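Local coordinates for gamma-glutamyl phosphate reductase (Thermotoga maritima, PDB 1O20), which probably catalyses the NADPH-dependent reduction of L-glutamyl 5-phosphate to the 5-semialdehyde of L-glutamate in proline biosynthesis, at residues E58-D63 / L80-K85. Sequence-based numbering, arbitrary orientation.
Sequences EANRID and LALNDK
Asn60 reaches from helix 53-69 to the chain at Leu80-Leu82 and binds its backbone with both ends of the amide. CB points toward that chain, and Asn60 CG, anti to the backbone N (chi1 -174°), comes 3.7 Å from Leu82 CB. Asn60 OD1 accepts from Leu82 N at 2.9 Å (N-H...O 163°), the donor standing well above the amide carbonyl plane. A water donates to the same OD1 and to Leu82 O, so the amide oxygen serves both the N-H and, through the water, the C=O of Leu82. Asn60 ND2 donates to Leu80 O at 3.0 Å, the acceptor nearly in the amide plane, and is also hydrogen-bonded to Ser165 OG of helix 163-177. In this aldehyde dehydrogenase-like fold the bonds tie helix 53-69 to the chain that runs into helix 84-99. Leu82 crosses Asn60 at about a right angle, its CG 3.6 Å from Asn60 ND2, while its side chain also touches Ile56, Leu57 and Ile169. One turn on, Asp63 CB meets Leu80 CD1 at 4.0 Å, and Leu80 CD2 lies 3.9 Å from Asp63 O. The buried Asp63 carboxylate is hydrogen-bonded through OD1 to Asn164 and through OD2 to Ser165.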
# COMPACT_ATOMS: atom_id res chain seq x y z
N GLU A 58 -26.08 7.03 -8.39
CA GLU A 58 -27.00 8.00 -7.77
C GLU A 58 -26.53 8.41 -6.37
O GLU A 58 -26.57 9.57 -6.02
CB GLU A 58 -28.44 7.46 -7.68
CG GLU A 58 -29.38 8.26 -6.79
CD GLU A 58 -29.64 9.71 -7.27
OE1 GLU A 58 -30.20 10.49 -6.47
OE2 GLU A 58 -29.28 10.08 -8.43
N ALA A 59 -26.10 7.44 -5.59
CA ALA A 59 -25.47 7.72 -4.31
C ALA A 59 -24.21 8.59 -4.48
O ALA A 59 -24.00 9.59 -3.75
CB ALA A 59 -25.12 6.41 -3.63
N ASN A 60 -23.40 8.25 -5.48
CA ASN A 60 -22.19 8.99 -5.74
C ASN A 60 -22.48 10.41 -6.25
O ASN A 60 -21.70 11.33 -6.00
CB ASN A 60 -21.30 8.26 -6.71
CG ASN A 60 -19.98 8.93 -6.88
OD1 ASN A 60 -19.77 9.65 -7.84
ND2 ASN A 60 -19.06 8.72 -5.92
N ARG A 61 -23.59 10.58 -6.94
CA ARG A 61 -23.97 11.91 -7.45
C ARG A 61 -24.22 12.82 -6.25
O ARG A 61 -23.86 14.00 -6.31
CB ARG A 61 -25.22 11.84 -8.28
CG ARG A 61 -25.74 13.18 -8.84
CD ARG A 61 -27.18 13.06 -9.33
NE ARG A 61 -28.07 12.83 -8.19
CZ ARG A 61 -28.70 13.79 -7.51
NH1 ARG A 61 -28.58 15.07 -7.88
NH2 ARG A 61 -29.48 13.46 -6.47
N ILE A 62 -24.78 12.27 -5.17
CA ILE A 62 -25.00 13.05 -3.96
C ILE A 62 -23.69 13.45 -3.31
O ILE A 62 -23.49 14.61 -3.02
CB ILE A 62 -25.91 12.32 -2.97
CG1 ILE A 62 -27.34 12.24 -3.56
CG2 ILE A 62 -25.90 13.02 -1.61
CD1 ILE A 62 -28.22 11.24 -2.81
N ASP A 63 -22.77 12.50 -3.11
CA ASP A 63 -21.47 12.80 -2.54
C ASP A 63 -20.72 13.90 -3.35
O ASP A 63 -20.13 14.86 -2.78
CB ASP A 63 -20.60 11.55 -2.51
CG ASP A 63 -21.07 10.52 -1.49
OD1 ASP A 63 -21.84 10.86 -0.56
OD2 ASP A 63 -20.73 9.31 -1.58
N LEU A 80 -13.08 11.04 -5.42
CA LEU A 80 -14.33 10.59 -4.84
C LEU A 80 -15.32 10.12 -5.91
O LEU A 80 -16.16 9.22 -5.68
CB LEU A 80 -14.88 11.74 -4.00
CG LEU A 80 -16.36 11.79 -3.82
CD1 LEU A 80 -16.72 10.59 -2.92
CD2 LEU A 80 -16.71 13.09 -3.18
N ALA A 81 -15.14 10.64 -7.13
CA ALA A 81 -16.13 10.48 -8.18
C ALA A 81 -16.14 9.07 -8.78
O ALA A 81 -15.07 8.43 -8.93
CB ALA A 81 -15.89 11.55 -9.30
N LEU A 82 -17.34 8.56 -9.05
CA LEU A 82 -17.51 7.30 -9.75
C LEU A 82 -18.23 7.48 -11.08
O LEU A 82 -18.94 8.45 -11.29
CB LEU A 82 -18.29 6.29 -8.91
CG LEU A 82 -17.61 5.87 -7.63
CD1 LEU A 82 -18.56 5.03 -6.70
CD2 LEU A 82 -16.35 5.14 -7.95
N ASN A 83 -18.03 6.52 -11.96
CA ASN A 83 -18.78 6.42 -13.21
C ASN A 83 -18.70 4.95 -13.64
O ASN A 83 -18.09 4.16 -12.92
CB ASN A 83 -18.14 7.38 -14.22
CG ASN A 83 -16.64 7.16 -14.33
OD1 ASN A 83 -16.20 6.05 -14.54
ND2 ASN A 83 -15.86 8.20 -14.13
N ASP A 84 -19.24 4.59 -14.80
CA ASP A 84 -19.26 3.18 -15.28
C ASP A 84 -17.89 2.53 -15.40
O ASP A 84 -17.72 1.39 -15.01
CB ASP A 84 -19.94 3.07 -16.65
CG ASP A 84 -21.40 3.07 -16.57
OD1 ASP A 84 -21.97 2.53 -15.60
OD2 ASP A 84 -22.10 3.59 -17.47
N LYS A 85 -16.92 3.28 -15.90
CA LYS A 85 -15.57 2.79 -16.08
C LYS A 85 -14.90 2.44 -14.78
O LYS A 85 -14.15 1.44 -14.69
CB LYS A 85 -14.72 3.83 -16.84
CG LYS A 85 -14.00 3.25 -18.03
CD LYS A 85 -14.92 2.87 -19.15
CE LYS A 85 -14.15 2.00 -20.16
NZ LYS A 85 -15.00 1.59 -21.27
O HOH W 1 -20.78 10.55 -10.17